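Local coordinates for putative uncharacterized protein (Wolbachia pipientis, PDB 3F4S), which probably acts as a thioredoxin-fold, DsbA-type thiol-disulfide oxidoreductase that introduces disulfide bonds into other proteins, at residues H96-Q101 with S136-D141; N108-N113 with Q130-L135; S117-Y120 with S124-T127. The protein carries 1 engineered substitution. All coordinates share one frame; numbering follows the deposited sequence. Where two conformers were deposited one is given.

Contact 1 (H96-Q101 with S136-D141); sequences HCYEKQ and SNLKQD
Leu138 spreads its two methyl branches over Cys97 and the hydroxyl end of Tyr98, and these three residues form the apolar part of the contact. Its CG stands anti to the backbone N (chi1 -172°), a torsion that carries the branch point toward the loop after helix 86-94. Both methyls rest on Cys97: Leu138 CD2 lies 3.9 Å from Cys97 CB, and Leu138 CD1 and CD2 are each 3.9 Å from Cys97 SG. Leu138 CD2 also comes obliquely to the tyrosine, 3.7 Å from Tyr98 OH and 4.1 Å from Tyr98 CZ.

The phenol reaches past the leucine to the end of helix 127-135. There Tyr98 OH and Ser136 OG are 2.7 Å apart and hydrogen-bonded, with the serine at the ring edge, close to the ring plane. Ser136 OG also bonds to the carbonyl oxygens of Ile132 and Ala133, so the phenol hydroxyl is tied indirectly to the last turn of that helix. Phe107 stacks on the buried Tyr98 ring. Cys97 SG is joined in a disulfide to Cys146 on helix 140-147, so the leucine packs beside a covalent link between the same parts of the chain. The helix end that presents Ser136 and Leu138 is a Schellman motif, with Asn137 at positive phi as its C-prime residue.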
# COMPACT_ATOMS: atom_id res chain seq x y z
N HIS A 96 4.97 -9.57 5.69
CA HIS A 96 5.50 -9.30 7.02
C HIS A 96 6.81 -10.01 7.31
O HIS A 96 7.44 -9.77 8.35
CB HIS A 96 4.44 -9.64 8.07
CG HIS A 96 3.32 -8.66 8.12
ND1 HIS A 96 3.14 -7.80 9.19
CD2 HIS A 96 2.35 -8.36 7.23
CE1 HIS A 96 2.09 -7.03 8.95
NE2 HIS A 96 1.59 -7.35 7.77
N CYS A 97 7.24 -10.89 6.40
CA CYS A 97 8.58 -11.48 6.46
C CYS A 97 9.65 -10.49 5.99
O CYS A 97 10.84 -10.80 6.03
CB CYS A 97 8.64 -12.75 5.61
SG CYS A 97 8.64 -14.34 6.50
N TYR A 98 9.23 -9.33 5.51
CA TYR A 98 10.14 -8.32 4.97
C TYR A 98 10.13 -7.05 5.82
O TYR A 98 9.19 -6.26 5.77
CB TYR A 98 9.79 -8.02 3.51
CG TYR A 98 9.88 -9.25 2.64
CD1 TYR A 98 11.02 -9.53 1.90
CD2 TYR A 98 8.84 -10.17 2.60
CE1 TYR A 98 11.11 -10.68 1.13
CE2 TYR A 98 8.92 -11.31 1.84
CZ TYR A 98 10.05 -11.56 1.11
OH TYR A 98 10.12 -12.70 0.34
N GLU A 99 11.18 -6.87 6.61
CA GLU A 99 11.20 -5.85 7.66
C GLU A 99 11.64 -4.46 7.17
O GLU A 99 11.00 -3.46 7.51
CB GLU A 99 12.07 -6.30 8.83
N LYS A 100 12.72 -4.41 6.41
CA LYS A 100 13.26 -3.14 5.93
C LYS A 100 12.29 -2.48 4.96
O LYS A 100 11.63 -3.17 4.19
CB LYS A 100 14.63 -3.34 5.26
CG LYS A 100 15.71 -3.88 6.18
N GLN A 101 12.21 -1.16 4.99
CA GLN A 101 11.20 -0.46 4.19
C GLN A 101 11.30 -0.77 2.70
O GLN A 101 10.28 -0.99 2.04
CB GLN A 101 11.21 1.06 4.47
CG GLN A 101 12.01 1.91 3.49
CD GLN A 101 11.78 3.40 3.70
OE1 GLN A 101 12.00 4.21 2.80
NE2 GLN A 101 11.32 3.77 4.90
N SER A 136 14.01 -13.92 -3.31
CA SER A 136 14.43 -12.97 -2.28
C SER A 136 15.23 -13.64 -1.16
O SER A 136 15.48 -13.03 -0.12
CB SER A 136 13.23 -12.23 -1.69
OG SER A 136 12.34 -13.13 -1.07
N ASN A 137 15.64 -14.89 -1.38
CA ASN A 137 16.46 -15.61 -0.40
C ASN A 137 15.80 -15.77 0.97
O ASN A 137 16.49 -15.85 1.99
CB ASN A 137 17.83 -14.94 -0.26
CG ASN A 137 18.48 -14.71 -1.61
OD1 ASN A 137 18.74 -13.57 -2.01
ND2 ASN A 137 18.70 -15.78 -2.33
N LEU A 138 14.47 -15.81 0.99
CA LEU A 138 13.72 -16.09 2.20
C LEU A 138 13.75 -17.60 2.44
O LEU A 138 13.35 -18.37 1.57
CB LEU A 138 12.28 -15.59 2.06
CG LEU A 138 11.39 -15.64 3.31
CD1 LEU A 138 11.95 -14.74 4.41
CD2 LEU A 138 9.96 -15.23 2.97
N LYS A 139 14.23 -18.02 3.60
CA LYS A 139 14.34 -19.45 3.88
C LYS A 139 12.97 -20.09 4.07
O LYS A 139 12.01 -19.43 4.48
CB LYS A 139 15.24 -19.70 5.09
CG LYS A 139 16.72 -19.64 4.76
CD LYS A 139 17.58 -20.02 5.95
CE LYS A 139 17.43 -21.49 6.32
NZ LYS A 139 18.45 -21.91 7.34
N GLN A 140 12.88 -21.38 3.77
CA GLN A 140 11.59 -22.07 3.84
C GLN A 140 10.93 -21.99 5.21
O GLN A 140 9.72 -21.78 5.30
CB GLN A 140 11.72 -23.53 3.39
CG GLN A 140 10.38 -24.23 3.21
CD GLN A 140 9.48 -23.51 2.22
OE1 GLN A 140 9.96 -22.92 1.24
NE2 GLN A 140 8.18 -23.55 2.45
N ASP A 141 11.71 -22.13 6.28
CA ASP A 141 11.12 -22.07 7.62
C ASP A 141 10.50 -20.70 7.92
O ASP A 141 9.44 -20.61 8.53
CB ASP A 141 12.11 -22.50 8.72
CG ASP A 141 13.41 -21.71 8.70
OD1 ASP A 141 13.58 -20.80 7.86
OD2 ASP A 141 14.29 -22.00 9.55

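Contact 2 (N108-N113 with Q130-L135); sequences NKAVFN and QRIAAL
Ala110 and Ile132 have the nearest CA atoms of the two helical segments, 7.2 Å apart where helix 101-113 packs against helix 127-135. One side chain does most of the work: Ile132 points toward helix 101-113 and touches it with its terminal methyl. With CG1 anti to its carbonyl carbon (chi1 -68°) and CD1 extended beyond it (chi2 174°), the long branch runs out to full length between Ala110 and Val111.

On the valine side, CD1 meets the CG2 branch, Ile132 CD1 to Val111 CG2 being 3.8 Å, and the two side chains cross at about a right angle. The methyl also lies against the backbone, 3.9 Å from Ile132 CD1 to Val111 CA. On the alanine side the fit is looser, with Ile132 CD1 4.2 Å from Ala110 CB. Ile132 CD1 is also 3.9 Å from Ala110 O, which accepts a hydrogen bond from Ser114 OG. That serine hydroxyl is also bonded to Arg131 NH1, so a polar link from Arg131 to the residue just after helix 101-113 borders the apolar one.

Phe112 turns away from Ile132, touching Cys54 of the Cys51-Cys54 disulfide and stacking on His58. Helix 101-113 thus stands between helix 127-135 and helix 52-60, which carries Cys54 of the probably redox-active CxxC pair. No hydrogen bond crosses between the two segments; with one methyl set against alanine and valine, their attachment rests on van der Waals packing and the exclusion of water from a small apolar surface.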
# COMPACT_ATOMS: atom_id res chain seq x y z
N ASN A 108 5.88 -6.35 -2.16
CA ASN A 108 4.56 -6.02 -2.70
C ASN A 108 4.63 -5.74 -4.20
O ASN A 108 3.77 -6.19 -4.96
CB ASN A 108 3.90 -4.87 -1.93
CG ASN A 108 3.55 -5.27 -0.51
OD1 ASN A 108 3.16 -6.41 -0.26
ND2 ASN A 108 3.71 -4.35 0.43
N LYS A 109 5.66 -5.00 -4.60
CA LYS A 109 5.91 -4.70 -6.01
C LYS A 109 6.04 -5.98 -6.85
O LYS A 109 5.47 -6.09 -7.95
CB LYS A 109 7.18 -3.85 -6.17
CG LYS A 109 7.50 -3.50 -7.62
CD LYS A 109 8.50 -2.36 -7.69
CE LYS A 109 9.82 -2.76 -7.09
NZ LYS A 109 10.64 -3.55 -8.04
N ALA A 110 6.78 -6.95 -6.33
CA ALA A 110 6.97 -8.22 -7.03
C ALA A 110 5.64 -8.97 -7.17
O ALA A 110 5.35 -9.54 -8.22
CB ALA A 110 7.98 -9.10 -6.30
N VAL A 111 4.83 -8.98 -6.11
CA VAL A 111 3.53 -9.65 -6.20
C VAL A 111 2.65 -8.97 -7.27
O VAL A 111 2.09 -9.65 -8.14
CB VAL A 111 2.81 -9.73 -4.82
CG1 VAL A 111 1.46 -10.43 -4.97
CG2 VAL A 111 3.71 -10.46 -3.79
N PHE A 112 2.53 -7.65 -7.20
CA PHE A 112 1.80 -6.91 -8.24
C PHE A 112 2.32 -7.26 -9.65
O PHE A 112 1.53 -7.55 -10.56
CB PHE A 112 1.94 -5.40 -8.05
CG PHE A 112 1.04 -4.80 -7.00
CD1 PHE A 112 -0.34 -5.00 -7.03
CD2 PHE A 112 1.57 -3.97 -6.04
CE1 PHE A 112 -1.17 -4.39 -6.07
CE2 PHE A 112 0.76 -3.36 -5.08
CZ PHE A 112 -0.61 -3.57 -5.10
N ASN A 113 3.64 -7.23 -9.80
CA ASN A 113 4.28 -7.46 -11.10
C ASN A 113 4.00 -8.84 -11.66
O ASN A 113 4.03 -9.04 -12.87
CB ASN A 113 5.80 -7.28 -10.98
CG ASN A 113 6.21 -5.83 -11.05
OD1 ASN A 113 5.44 -4.97 -11.46
ND2 ASN A 113 7.45 -5.55 -10.64
N GLN A 130 6.06 -18.95 -3.40
CA GLN A 130 7.28 -19.75 -3.24
C GLN A 130 8.38 -19.21 -4.15
O GLN A 130 9.54 -19.14 -3.76
CB GLN A 130 7.04 -21.23 -3.56
CG GLN A 130 6.00 -21.92 -2.68
CD GLN A 130 5.80 -23.38 -3.05
OE1 GLN A 130 6.51 -23.93 -3.90
NE2 GLN A 130 4.83 -24.02 -2.42
N ARG A 131 8.00 -18.84 -5.37
CA ARG A 131 8.96 -18.31 -6.33
C ARG A 131 9.52 -16.97 -5.86
O ARG A 131 10.73 -16.74 -5.87
CB ARG A 131 8.33 -18.18 -7.72
CG ARG A 131 9.28 -17.59 -8.76
CD ARG A 131 8.82 -16.21 -9.18
NE ARG A 131 7.74 -16.29 -10.16
CZ ARG A 131 7.17 -15.24 -10.75
NH1 ARG A 131 7.55 -14.00 -10.45
NH2 ARG A 131 6.21 -15.44 -11.63
N ILE A 132 8.63 -16.09 -5.42
CA ILE A 132 9.06 -14.78 -4.95
C ILE A 132 9.94 -14.91 -3.70
O ILE A 132 10.95 -14.20 -3.56
CB ILE A 132 7.86 -13.86 -4.71
CG1 ILE A 132 7.20 -13.51 -6.05
CG2 ILE A 132 8.30 -12.61 -3.95
CD1 ILE A 132 5.91 -12.70 -5.95
N ALA A 133 9.56 -15.81 -2.80
CA ALA A 133 10.35 -16.09 -1.61
C ALA A 133 11.76 -16.57 -1.98
O ALA A 133 12.75 -16.11 -1.43
CB ALA A 133 9.64 -17.11 -0.74
N ALA A 134 11.84 -17.51 -2.92
CA ALA A 134 13.14 -18.02 -3.33
C ALA A 134 14.01 -16.92 -3.93
O ALA A 134 15.19 -16.78 -3.60
CB ALA A 134 12.98 -19.18 -4.30
N LEU A 135 13.42 -16.11 -4.81
CA LEU A 135 14.16 -15.04 -5.46
C LEU A 135 14.67 -14.01 -4.46
O LEU A 135 15.66 -13.32 -4.73
CB LEU A 135 13.30 -14.36 -6.54
CG LEU A 135 13.06 -15.17 -7.82
CD1 LEU A 135 11.99 -14.49 -8.70
CD2 LEU A 135 14.36 -15.37 -8.60

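Contact 3 (S117-Y120 with S124-T127); sequences SWNY and SDLT
An Asx turn at Asp125 leads into helix 127-135, and its carboxylate also grips Asn119 across the loop that joins this helix to helix 101-113. Asn119 ND2 donates to Asp125 OD2 over 2.9 Å in an almost straight bond (174° at the hydrogen). The acceptor lies in the plane of the amide, and the oxygen offers its anti lone pair, on the side away from OD1. Amide and carboxylate planes are nonetheless turned 66° apart. Asn119 extends with CG anti to the backbone N (chi1 -173°) and Asp125 likewise, which brings their ends together where the CA atoms of Asn119 and Asp125 are 6.1 Å apart. The other amide atom, Asn119 OD1, accepts from the backbone N of Tyr121 and Asn122, so the whole group is pinned across the turn.

Asp125 OD1 serves the helix start. Asp125 OD1 takes Thr127 N at 2.9 Å from above the carboxylate plane, closing the Asx turn. Thr127 OG1 donates to the syn lone pair of Asp125 OD1 at 2.6 Å. Three bonds therefore fix the carboxylate's rotation, two on OD1 and one on OD2.

The buried Trp118 packs alongside these bonds, makes a cation-pi contact with Arg87 and touches Leu128 and Leu129. Trp118 CZ3 is 4.2 Å from Leu126 CD2, approached obliquely, and the carbonyl oxygen of Asp125 lies at the ring edge. A water bridges the two backbones, accepting from Asn119 N at 2.9 Å and lying 2.8 Å from Asp125 O, to which it probably donates.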
# COMPACT_ATOMS: atom_id res chain seq x y z
N SER A 117 0.88 -14.72 -13.08
CA SER A 117 1.49 -16.01 -12.75
C SER A 117 0.79 -16.80 -11.65
O SER A 117 1.21 -17.91 -11.33
CB SER A 117 2.97 -15.84 -12.41
OG SER A 117 3.71 -15.42 -13.54
N TRP A 118 -0.25 -16.23 -11.03
CA TRP A 118 -1.06 -17.01 -10.10
C TRP A 118 -1.67 -18.19 -10.85
O TRP A 118 -1.74 -18.20 -12.08
CB TRP A 118 -2.19 -16.16 -9.52
CG TRP A 118 -1.77 -15.10 -8.57
CD1 TRP A 118 -1.83 -13.75 -8.77
CD2 TRP A 118 -1.26 -15.29 -7.24
NE1 TRP A 118 -1.37 -13.08 -7.66
CE2 TRP A 118 -1.02 -14.00 -6.70
CE3 TRP A 118 -0.97 -16.41 -6.46
CZ2 TRP A 118 -0.51 -13.81 -5.42
CZ3 TRP A 118 -0.46 -16.21 -5.17
CH2 TRP A 118 -0.25 -14.92 -4.67
N ASN A 119 -2.14 -19.18 -10.09
CA ASN A 119 -2.93 -20.27 -10.64
C ASN A 119 -4.40 -19.89 -10.56
O ASN A 119 -4.99 -19.87 -9.48
CB ASN A 119 -2.66 -21.56 -9.86
CG ASN A 119 -3.31 -22.79 -10.49
OD1 ASN A 119 -4.29 -22.69 -11.23
ND2 ASN A 119 -2.76 -23.96 -10.19
N TYR A 120 -5.00 -19.57 -11.70
CA TYR A 120 -6.39 -19.09 -11.71
C TYR A 120 -7.43 -20.22 -11.65
O TYR A 120 -8.64 -19.97 -11.57
CB TYR A 120 -6.62 -18.12 -12.88
CG TYR A 120 -5.94 -16.80 -12.59
CD1 TYR A 120 -6.59 -15.82 -11.86
CD2 TYR A 120 -4.62 -16.57 -12.98
CE1 TYR A 120 -5.97 -14.61 -11.55
CE2 TYR A 120 -3.98 -15.38 -12.66
CZ TYR A 120 -4.67 -14.40 -11.95
OH TYR A 120 -4.05 -13.21 -11.63
N SER A 124 -5.89 -21.91 -4.36
CA SER A 124 -5.11 -22.13 -3.14
C SER A 124 -3.64 -22.40 -3.45
O SER A 124 -2.85 -22.62 -2.55
CB SER A 124 -5.69 -23.29 -2.33
OG SER A 124 -7.02 -23.02 -1.91
N ASP A 125 -3.29 -22.40 -4.73
CA ASP A 125 -1.92 -22.70 -5.16
C ASP A 125 -1.04 -21.46 -4.93
O ASP A 125 -1.24 -20.44 -5.58
CB ASP A 125 -1.93 -23.10 -6.63
CG ASP A 125 -0.54 -23.47 -7.16
OD1 ASP A 125 0.46 -23.34 -6.42
OD2 ASP A 125 -0.46 -23.88 -8.35
N LEU A 126 -0.09 -21.57 -4.01
CA LEU A 126 0.79 -20.44 -3.66
C LEU A 126 2.20 -20.56 -4.27
O LEU A 126 3.16 -19.96 -3.79
CB LEU A 126 0.88 -20.27 -2.14
CG LEU A 126 -0.47 -20.06 -1.44
CD1 LEU A 126 -0.28 -19.88 0.06
CD2 LEU A 126 -1.21 -18.86 -2.04
N THR A 127 2.31 -21.32 -5.35
CA THR A 127 3.60 -21.46 -6.06
C THR A 127 4.23 -20.09 -6.35
O THR A 127 5.45 -19.91 -6.23
CB THR A 127 3.43 -22.24 -7.37
OG1 THR A 127 2.98 -23.56 -7.09
CG2 THR A 127 4.75 -22.31 -8.14
O HOH W 1 -3.03 -19.23 -7.35

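How the contacts relate
The three contacts follow one another inward along the chain: 96-101 with 136-141 encloses 108-113 with 130-135, which encloses 117-120 with 124-127. All lie in the helical region inserted between strands 75-81 and 174-179, as in other DsbA proteins. Contacts 1 and 2 have centres 11 Å apart and meet at the C-terminal end of helix 127-135, where Leu138 N probably bonds to Ala133 O. Contact 3, centred 12 Å from contact 2, touches it where Val111 CG1 packs 3.9 Å from Trp118 CZ2. Contacts 1 and 3, centres about 20 Å apart, do not touch: contact 3 secures the loop before helix 127-135, contact 2 packs its body and contact 1 holds the residues after it.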